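Uncharacterized protein (Eubacterium siraeum, PDB 4OBM) is of unproven function but belongs to the LytR-CpsA-Psr family, whose characterised members attach anionic glycopolymers to the bacterial cell wall. Local coordinates at residues T132-K137 / L152-Y157; L168-I173 / F230-G235; K187-Y192 / A215-L220. All blocks are in the same frame, centred on the assembly; numbering follows the deposited sequence.

Overall arrangement
The three contacts are spread along one chain. Contact 1 closes before contact 2 opens, while contact 3 is nested inside the long loop that contact 2 closes. Helix 164-181 reaches all three. Its segment 168-173 packs against the end of edge strand 228-230 in contact 2 and touches the loop of contact 1, where Asn169 ND2 probably donates a hydrogen bond to Leu152 O over 2.8 Å. Near its end, Phe181 touches Leu189 and Leu220 of contact 3, whose first helix, 186-199, comes next in the chain. The centres of contacts 1 and 2 lie about 18 Å apart and those of contacts 2 and 3 about 24 Å apart.

Contact 1: residues T132-K137 / L152-Y157; sequences TVTIIK and LTLPDY
Thr134 and Leu154 bring their CA atoms to 8.6 Å, the nearest pair of CA atoms between strand 132-136 and the loop that follows helix 145-152; no hydrogen bond links the two segments, and side chains alone bridge the gap. Leu154 carries the whole contact from its side. Its first torsion (chi1 -80°) sets CG beside the backbone N, and the two methyls reach different partners. The end of Ile136 points at CD1, and the two side chains meet tip to tip, with Leu154 CD1 3.5 Å from Ile136 CD1. CD2 takes the other branch: Thr134 and Leu154 run alongside one another, pointing opposite ways, and Leu154 CD2 lies 3.9 Å from Thr134 CG2. Thr134 turns CG2 anti to its backbone N and keeps OG1 beside that N, which presents a methyl to the leucine. A beta-branched residue suits a strand, and threonine adds a hydroxyl that an only partly buried position tolerates. Isoleucine is equally at home in the strand, but its longer CG1-CD1 arm spans more of the gap, and the residue is buried. Nearer the backbone, Leu154 CB sits 3.7 Å above the plane of the Tyr157 ring, displaced toward its rim, a packing within the same loop. The ring is steadied in turn by a hydrogen bond from its hydroxyl to the carbonyl of Tyr151 and by an edge-to-face meeting with Tyr164. Thr134 and Ile136 are two apart and therefore share one face of the strand, while their backbones pair with Tyr125 and Ile123. The arrangement is that of a two-stranded antiparallel beta hairpin, 123-127 with 132-139, one face of which receives Leu154, two residues beyond helix 145-152, within the LytR-CpsA-Psr family region.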
loop_
_atom_site.group_PDB
_atom_site.type_symbol
_atom_site.label_atom_id
_atom_site.label_comp_id
_atom_site.label_asym_id
_atom_site.label_seq_id
_atom_site.Cartn_x
_atom_site.Cartn_y
_atom_site.Cartn_z
ATOM N N THR A 132 -27.232 -2.786 -10.045
ATOM C CA THR A 132 -26.377 -2.613 -11.225
ATOM C C THR A 132 -25.537 -3.859 -11.451
ATOM O O THR A 132 -25.330 -4.649 -10.519
ATOM C CB THR A 132 -25.457 -1.382 -11.117
ATOM O OG1 THR A 132 -24.479 -1.595 -10.096
ATOM C CG2 THR A 132 -26.212 -0.090 -10.894
ATOM N N VAL A 133 -25.040 -4.031 -12.687
ATOM C CA VAL A 133 -24.159 -5.142 -13.004
ATOM C C VAL A 133 -22.831 -4.548 -13.522
ATOM O O VAL A 133 -22.836 -3.651 -14.369
ATOM C CB VAL A 133 -24.798 -6.239 -13.916
ATOM C CG1 VAL A 133 -25.059 -5.759 -15.341
ATOM C CG2 VAL A 133 -23.977 -7.525 -13.904
ATOM N N THR A 134 -21.714 -4.971 -12.898
ATOM C CA THR A 134 -20.346 -4.563 -13.233
ATOM C C THR A 134 -19.742 -5.679 -14.067
ATOM O O THR A 134 -19.675 -6.813 -13.591
ATOM C CB THR A 134 -19.529 -4.278 -11.947
ATOM O OG1 THR A 134 -20.202 -3.314 -11.146
ATOM C CG2 THR A 134 -18.093 -3.820 -12.238
ATOM N N ILE A 135 -19.339 -5.378 -15.316
ATOM C CA ILE A 135 -18.762 -6.384 -16.221
ATOM C C ILE A 135 -17.294 -6.106 -16.469
ATOM O O ILE A 135 -16.969 -5.148 -17.159
ATOM C CB ILE A 135 -19.501 -6.528 -17.599
ATOM C CG1 ILE A 135 -21.023 -6.232 -17.574
ATOM C CG2 ILE A 135 -19.132 -7.835 -18.328
ATOM C CD1 ILE A 135 -21.892 -7.177 -16.863
ATOM N N ILE A 136 -16.422 -6.996 -15.983
ATOM C CA ILE A 136 -14.976 -6.958 -16.219
ATOM C C ILE A 136 -14.651 -8.201 -17.063
ATOM O O ILE A 136 -14.887 -9.326 -16.622
ATOM C CB ILE A 136 -14.165 -6.866 -14.902
ATOM C CG1 ILE A 136 -14.480 -5.525 -14.170
ATOM C CG2 ILE A 136 -12.656 -7.006 -15.170
ATOM C CD1 ILE A 136 -14.237 -5.516 -12.694
ATOM N N LYS A 137 -14.182 -7.993 -18.295
ATOM C CA LYS A 137 -13.899 -9.109 -19.190
ATOM C C LYS A 137 -12.549 -9.725 -18.871
ATOM O O LYS A 137 -11.697 -9.096 -18.241
ATOM C CB LYS A 137 -13.985 -8.690 -20.671
ATOM C CG LYS A 137 -15.351 -8.133 -21.083
ATOM C CD LYS A 137 -16.405 -9.197 -21.295
ATOM C CE LYS A 137 -17.683 -8.586 -21.802
ATOM N NZ LYS A 137 -18.796 -9.574 -21.804
ATOM N N LEU A 152 -10.688 -2.830 -8.415
ATOM C CA LEU A 152 -10.004 -2.859 -7.136
ATOM C C LEU A 152 -10.951 -2.923 -5.921
ATOM O O LEU A 152 -10.562 -3.464 -4.874
ATOM C CB LEU A 152 -9.136 -1.596 -7.058
ATOM C CG LEU A 152 -7.919 -1.618 -6.133
ATOM C CD1 LEU A 152 -6.873 -2.625 -6.600
ATOM C CD2 LEU A 152 -7.304 -0.213 -6.015
ATOM N N THR A 153 -12.165 -2.348 -6.061
ATOM C CA THR A 153 -13.130 -2.215 -4.988
ATOM C C THR A 153 -14.397 -3.105 -5.127
ATOM O O THR A 153 -15.377 -2.839 -4.419
ATOM C CB THR A 153 -13.544 -0.736 -4.842
ATOM O OG1 THR A 153 -14.191 -0.308 -6.031
ATOM C CG2 THR A 153 -12.367 0.170 -4.544
ATOM N N LEU A 154 -14.378 -4.169 -5.972
ATOM C CA LEU A 154 -15.533 -5.064 -6.094
ATOM C C LEU A 154 -15.852 -5.736 -4.758
ATOM O O LEU A 154 -14.965 -6.333 -4.131
ATOM C CB LEU A 154 -15.332 -6.140 -7.162
ATOM C CG LEU A 154 -15.558 -5.767 -8.608
ATOM C CD1 LEU A 154 -14.983 -6.842 -9.494
ATOM C CD2 LEU A 154 -17.039 -5.536 -8.910
ATOM N N PRO A 155 -17.126 -5.682 -4.328
ATOM C CA PRO A 155 -17.494 -6.297 -3.038
ATOM C C PRO A 155 -17.415 -7.833 -3.059
ATOM O O PRO A 155 -17.331 -8.456 -1.996
ATOM C CB PRO A 155 -18.935 -5.814 -2.820
ATOM C CG PRO A 155 -19.122 -4.646 -3.773
ATOM C CD PRO A 155 -18.279 -5.001 -4.949
ATOM N N ASP A 156 -17.428 -8.434 -4.273
ATOM C CA ASP A 156 -17.370 -9.874 -4.508
ATOM C C ASP A 156 -16.749 -10.198 -5.866
ATOM O O ASP A 156 -17.255 -9.761 -6.911
ATOM C CB ASP A 156 -18.776 -10.501 -4.406
ATOM C CG ASP A 156 -18.794 -12.015 -4.484
ATOM O OD1 ASP A 156 -18.084 -12.661 -3.681
ATOM O OD2 ASP A 156 -19.536 -12.554 -5.334
ATOM N N TYR A 157 -15.681 -11.013 -5.834
ATOM C CA TYR A 157 -14.942 -11.480 -7.002
ATOM C C TYR A 157 -15.383 -12.903 -7.458
ATOM O O TYR A 157 -14.779 -13.472 -8.377
ATOM C CB TYR A 157 -13.428 -11.464 -6.693
ATOM C CG TYR A 157 -12.865 -10.071 -6.501
ATOM C CD1 TYR A 157 -12.547 -9.269 -7.593
ATOM C CD2 TYR A 157 -12.648 -9.554 -5.229
ATOM C CE1 TYR A 157 -12.061 -7.975 -7.424
ATOM C CE2 TYR A 157 -12.141 -8.266 -5.048
ATOM C CZ TYR A 157 -11.856 -7.477 -6.150
ATOM O OH TYR A 157 -11.363 -6.205 -5.984
#

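Contact 2: residues L168-I173 / F230-G235; sequences LNATVI and FYIPYG
Ala170 and Phe230 stand with CA atoms 6.4 Å apart, close enough that a turn of helix 164-181 almost rests on the chain where it leaves strand 228-230; no backbone or side-chain hydrogen bond joins the two. The small residue makes this approach possible. Ala170 CB comes down over one face of the Phe230 ring in a CH-pi contact, 3.9 Å from the ring centroid and 21° off its normal, and lies nearest to Phe230 CG at 3.6 Å. Phenylalanine places CG between its backbone N and carbonyl carbon (chi1 70°), which turns the ring up against the helix. The same methyl also meets Ile232, whose CD1 is 3.8 Å from Ala170 CB, so two alternate residues of the extended chain press on one alanine. Thr171 comes to the CE2 and CZ end of the ring, Thr171 OG1 lying 3.6 Å from Phe230 CE2; its hydroxyl is hydrogen-bonded to the carbonyl of Lys167 one turn back, a common way for threonine to sit in a helix. Around the contact, helix 145-152 packs on Val172, strand 52-58 lies against Ile173, Ile232 and Pro233, and helix 246-256 receives Tyr231 on the other side of the chain.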
loop_
_atom_site.group_PDB
_atom_site.type_symbol
_atom_site.label_atom_id
_atom_site.label_comp_id
_atom_site.label_asym_id
_atom_site.label_seq_id
_atom_site.Cartn_x
_atom_site.Cartn_y
_atom_site.Cartn_z
ATOM N N LEU A 168 -5.748 -9.402 -4.766
ATOM C CA LEU A 168 -6.034 -8.626 -5.974
ATOM C C LEU A 168 -5.491 -7.215 -5.812
ATOM O O LEU A 168 -4.768 -6.737 -6.685
ATOM C CB LEU A 168 -7.568 -8.614 -6.245
ATOM C CG LEU A 168 -8.103 -8.137 -7.609
ATOM C CD1 LEU A 168 -8.342 -6.636 -7.639
ATOM C CD2 LEU A 168 -7.289 -8.697 -8.793
ATOM N N ASN A 169 -5.796 -6.562 -4.666
ATOM C CA ASN A 169 -5.317 -5.221 -4.395
ATOM C C ASN A 169 -3.779 -5.177 -4.362
ATOM O O ASN A 169 -3.192 -4.306 -5.019
ATOM C CB ASN A 169 -5.931 -4.694 -3.103
ATOM C CG ASN A 169 -7.276 -4.028 -3.299
ATOM O OD1 ASN A 169 -7.440 -2.850 -3.000
ATOM N ND2 ASN A 169 -8.255 -4.731 -3.866
ATOM N N ALA A 170 -3.121 -6.142 -3.673
ATOM C CA ALA A 170 -1.650 -6.193 -3.618
ATOM C C ALA A 170 -1.020 -6.225 -5.028
ATOM O O ALA A 170 -0.147 -5.414 -5.333
ATOM C CB ALA A 170 -1.196 -7.405 -2.811
ATOM N N THR A 171 -1.524 -7.124 -5.882
ATOM C CA THR A 171 -1.089 -7.414 -7.238
ATOM C C THR A 171 -1.344 -6.232 -8.172
ATOM O O THR A 171 -0.436 -5.831 -8.887
ATOM C CB THR A 171 -1.841 -8.684 -7.713
ATOM O OG1 THR A 171 -1.500 -9.767 -6.852
ATOM C CG2 THR A 171 -1.525 -9.059 -9.147
ATOM N N VAL A 172 -2.584 -5.720 -8.209
ATOM C CA VAL A 172 -2.979 -4.599 -9.069
ATOM C C VAL A 172 -2.165 -3.324 -8.693
ATOM O O VAL A 172 -1.673 -2.635 -9.588
ATOM C CB VAL A 172 -4.518 -4.389 -8.987
ATOM C CG1 VAL A 172 -4.951 -3.064 -9.588
ATOM C CG2 VAL A 172 -5.254 -5.540 -9.656
ATOM N N ILE A 173 -1.989 -3.045 -7.388
ATOM C CA ILE A 173 -1.216 -1.880 -6.934
ATOM C C ILE A 173 0.278 -2.080 -7.261
ATOM O O ILE A 173 0.934 -1.106 -7.655
ATOM C CB ILE A 173 -1.499 -1.520 -5.428
ATOM C CG1 ILE A 173 -2.967 -1.052 -5.227
ATOM C CG2 ILE A 173 -0.504 -0.489 -4.839
ATOM C CD1 ILE A 173 -3.505 0.084 -6.187
ATOM N N PHE A 230 5.026 -8.158 -2.135
ATOM C CA PHE A 230 3.915 -8.133 -1.210
ATOM C C PHE A 230 3.900 -9.385 -0.370
ATOM O O PHE A 230 4.346 -10.444 -0.807
ATOM C CB PHE A 230 2.551 -7.915 -1.918
ATOM C CG PHE A 230 2.023 -9.038 -2.775
ATOM C CD1 PHE A 230 1.352 -10.112 -2.204
ATOM C CD2 PHE A 230 2.108 -8.974 -4.159
ATOM C CE1 PHE A 230 0.836 -11.144 -3.001
ATOM C CE2 PHE A 230 1.597 -10.003 -4.959
ATOM C CZ PHE A 230 0.959 -11.082 -4.376
ATOM N N TYR A 231 3.383 -9.237 0.846
ATOM C CA TYR A 231 3.110 -10.293 1.808
ATOM C C TYR A 231 1.624 -10.191 2.196
ATOM O O TYR A 231 1.117 -9.083 2.405
ATOM C CB TYR A 231 4.029 -10.213 3.044
ATOM C CG TYR A 231 3.674 -11.286 4.045
ATOM C CD1 TYR A 231 3.985 -12.620 3.800
ATOM C CD2 TYR A 231 2.884 -10.997 5.153
ATOM C CE1 TYR A 231 3.550 -13.631 4.649
ATOM C CE2 TYR A 231 2.440 -12.002 6.009
ATOM C CZ TYR A 231 2.784 -13.318 5.755
ATOM O OH TYR A 231 2.382 -14.321 6.595
ATOM N N ILE A 232 0.928 -11.340 2.291
ATOM C CA ILE A 232 -0.488 -11.321 2.660
ATOM C C ILE A 232 -0.659 -11.893 4.084
ATOM O O ILE A 232 -0.586 -13.102 4.283
ATOM C CB ILE A 232 -1.418 -12.010 1.622
ATOM C CG1 ILE A 232 -1.084 -11.601 0.155
ATOM C CG2 ILE A 232 -2.920 -11.827 1.973
ATOM C CD1 ILE A 232 -1.791 -10.335 -0.417
ATOM N N PRO A 233 -0.922 -11.013 5.075
ATOM C CA PRO A 233 -1.183 -11.489 6.446
ATOM C C PRO A 233 -2.390 -12.444 6.490
ATOM O O PRO A 233 -3.476 -12.123 5.985
ATOM C CB PRO A 233 -1.426 -10.190 7.235
ATOM C CG PRO A 233 -0.876 -9.101 6.380
ATOM C CD PRO A 233 -1.054 -9.544 4.978
ATOM N N TYR A 234 -2.178 -13.654 7.022
ATOM C CA TYR A 234 -3.237 -14.666 7.020
ATOM C C TYR A 234 -3.791 -14.935 8.413
ATOM O O TYR A 234 -3.131 -14.661 9.418
ATOM C CB TYR A 234 -2.745 -15.977 6.371
ATOM C CG TYR A 234 -1.629 -16.667 7.129
ATOM C CD1 TYR A 234 -1.906 -17.551 8.168
ATOM C CD2 TYR A 234 -0.294 -16.451 6.794
ATOM C CE1 TYR A 234 -0.881 -18.175 8.881
ATOM C CE2 TYR A 234 0.738 -17.096 7.479
ATOM C CZ TYR A 234 0.439 -17.952 8.526
ATOM O OH TYR A 234 1.451 -18.576 9.208
ATOM N N GLY A 235 -4.975 -15.523 8.456
ATOM C CA GLY A 235 -5.617 -15.839 9.724
ATOM C C GLY A 235 -6.816 -16.747 9.623
ATOM O O GLY A 235 -6.880 -17.616 8.748
#

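Contact 3: residues K187-Y192 / A215-L220; sequences KTLDEY and AIVYTL
Leu189 is the sole contributor of segment 187-192 to the contact with helix 215-220, as may be followed out from its CB, which points toward the second helix but stays too far away to touch it. The first torsion (chi1 -79°) swings CG away from the residue's own carbonyl carbon; CG, the branch point, also stays beyond contact distance and holds the methyls out toward the second helix. There the two methyls part. CD1 continues anti to CA (chi2 178°), the fully extended course, and so becomes the atom that does all the touching. It approaches Val217 most closely, with Leu189 CD1 3.7 Å from Val217 CG2, the two side chains passing flank to flank with their ends directed oppositely. One residue earlier, Ile216 comes in at a slant, its CG2 being 3.8 Å from Leu189 CD1. Leu220, a turn further on, adds a looser touch, Leu189 CD1 to Leu220 CD1 at 4.2 Å. CD2 leaves the line of CD1 and reaches none of the three within contact range. The axes of the two short helical segments come to 11.3 Å, with their directions at 122°, a separation that suits a leucine, while the beta-branched Ile216 and Val217 offer methyls close to their own backbone. Phe181 of helix 164-181 touches both Leu189 and Leu220, and extends the same apolar patch. Methyl carbons supply every cross-contact, with no hydrogen bond or salt bridge; the segments themselves are paired by apolar packing alone, so shape probably governs how they fit.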
loop_
_atom_site.group_PDB
_atom_site.type_symbol
_atom_site.label_atom_id
_atom_site.label_comp_id
_atom_site.label_asym_id
_atom_site.label_seq_id
_atom_site.Cartn_x
_atom_site.Cartn_y
_atom_site.Cartn_z
ATOM N N LYS A 187 10.764 15.554 -10.864
ATOM C CA LYS A 187 9.845 16.579 -11.389
ATOM C C LYS A 187 8.420 16.006 -11.504
ATOM O O LYS A 187 7.461 16.668 -11.088
ATOM C CB LYS A 187 10.341 17.098 -12.756
ATOM C CG LYS A 187 9.597 18.325 -13.270
ATOM C CD LYS A 187 10.255 18.911 -14.510
ATOM C CE LYS A 187 9.728 20.298 -14.797
ATOM N NZ LYS A 187 10.774 21.349 -14.621
ATOM N N THR A 188 8.292 14.780 -12.064
ATOM C CA THR A 188 7.027 14.051 -12.207
ATOM C C THR A 188 6.500 13.674 -10.816
ATOM O O THR A 188 5.350 13.978 -10.493
ATOM C CB THR A 188 7.232 12.820 -13.100
ATOM O OG1 THR A 188 7.572 13.240 -14.424
ATOM C CG2 THR A 188 6.010 11.941 -13.168
ATOM N N LEU A 189 7.357 13.048 -9.982
ATOM C CA LEU A 189 7.018 12.675 -8.610
ATOM C C LEU A 189 6.590 13.892 -7.781
ATOM O O LEU A 189 5.794 13.723 -6.844
ATOM C CB LEU A 189 8.203 11.974 -7.924
ATOM C CG LEU A 189 8.444 10.508 -8.263
ATOM C CD1 LEU A 189 9.679 10.003 -7.544
ATOM C CD2 LEU A 189 7.233 9.632 -7.905
ATOM N N ASP A 190 7.115 15.109 -8.123
ATOM C CA ASP A 190 6.759 16.375 -7.461
ATOM C C ASP A 190 5.298 16.719 -7.715
ATOM O O ASP A 190 4.675 17.343 -6.858
ATOM C CB ASP A 190 7.643 17.550 -7.921
ATOM C CG ASP A 190 9.046 17.598 -7.358
ATOM O OD1 ASP A 190 9.280 17.009 -6.274
ATOM O OD2 ASP A 190 9.916 18.200 -8.007
ATOM N N GLU A 191 4.757 16.328 -8.904
ATOM C CA GLU A 191 3.341 16.539 -9.231
ATOM C C GLU A 191 2.480 15.569 -8.414
ATOM O O GLU A 191 1.386 15.925 -8.001
ATOM C CB GLU A 191 3.045 16.333 -10.731
ATOM C CG GLU A 191 3.847 17.186 -11.707
ATOM C CD GLU A 191 4.022 16.617 -13.111
ATOM O OE1 GLU A 191 3.430 15.553 -13.417
ATOM O OE2 GLU A 191 4.776 17.230 -13.901
ATOM N N TYR A 192 2.962 14.341 -8.201
ATOM C CA TYR A 192 2.180 13.343 -7.470
ATOM C C TYR A 192 2.065 13.745 -5.997
ATOM O O TYR A 192 0.956 13.840 -5.484
ATOM C CB TYR A 192 2.754 11.917 -7.639
ATOM C CG TYR A 192 2.927 11.443 -9.075
ATOM C CD1 TYR A 192 2.158 11.976 -10.109
ATOM C CD2 TYR A 192 3.830 10.442 -9.392
ATOM C CE1 TYR A 192 2.351 11.584 -11.431
ATOM C CE2 TYR A 192 4.006 10.014 -10.707
ATOM C CZ TYR A 192 3.243 10.570 -11.720
ATOM O OH TYR A 192 3.386 10.116 -13.016
ATOM N N ALA A 215 16.231 8.886 -2.515
ATOM C CA ALA A 215 16.245 7.410 -2.487
ATOM C C ALA A 215 15.170 6.811 -3.408
ATOM O O ALA A 215 15.445 5.822 -4.083
ATOM C CB ALA A 215 16.035 6.905 -1.072
ATOM N N ILE A 216 13.938 7.400 -3.412
ATOM C CA ILE A 216 12.825 6.950 -4.257
ATOM C C ILE A 216 13.257 7.017 -5.737
ATOM O O ILE A 216 13.224 5.991 -6.409
ATOM C CB ILE A 216 11.513 7.749 -3.981
ATOM C CG1 ILE A 216 11.052 7.597 -2.518
ATOM C CG2 ILE A 216 10.397 7.337 -4.958
ATOM C CD1 ILE A 216 9.970 8.615 -2.042
ATOM N N VAL A 217 13.719 8.186 -6.217
ATOM C CA VAL A 217 14.151 8.387 -7.606
ATOM C C VAL A 217 15.309 7.432 -7.926
ATOM O O VAL A 217 15.284 6.817 -8.997
ATOM C CB VAL A 217 14.498 9.863 -7.906
ATOM C CG1 VAL A 217 15.120 10.038 -9.298
ATOM C CG2 VAL A 217 13.266 10.755 -7.757
ATOM N N TYR A 218 16.265 7.243 -6.983
ATOM C CA TYR A 218 17.362 6.308 -7.166
ATOM C C TYR A 218 16.833 4.919 -7.478
ATOM O O TYR A 218 17.263 4.334 -8.466
ATOM C CB TYR A 218 18.300 6.248 -5.940
ATOM C CG TYR A 218 19.361 5.165 -6.051
ATOM C CD1 TYR A 218 19.075 3.844 -5.722
ATOM C CD2 TYR A 218 20.646 5.462 -6.482
ATOM C CE1 TYR A 218 20.024 2.836 -5.880
ATOM C CE2 TYR A 218 21.611 4.464 -6.626
ATOM C CZ TYR A 218 21.297 3.153 -6.312
ATOM O OH TYR A 218 22.241 2.163 -6.420
ATOM N N THR A 219 15.944 4.376 -6.608
ATOM C CA THR A 219 15.357 3.028 -6.702
ATOM C C THR A 219 14.576 2.822 -8.012
ATOM O O THR A 219 14.665 1.741 -8.604
ATOM C CB THR A 219 14.486 2.754 -5.453
ATOM O OG1 THR A 219 15.359 2.422 -4.375
ATOM C CG2 THR A 219 13.486 1.617 -5.641
ATOM N N LEU A 220 13.803 3.828 -8.436
ATOM C CA LEU A 220 12.981 3.751 -9.648
ATOM C C LEU A 220 13.806 3.961 -10.936
ATOM O O LEU A 220 13.359 3.556 -12.009
ATOM C CB LEU A 220 11.832 4.774 -9.594
ATOM C CG LEU A 220 10.855 4.685 -8.431
ATOM C CD1 LEU A 220 9.972 5.922 -8.398
ATOM C CD2 LEU A 220 10.009 3.408 -8.501
#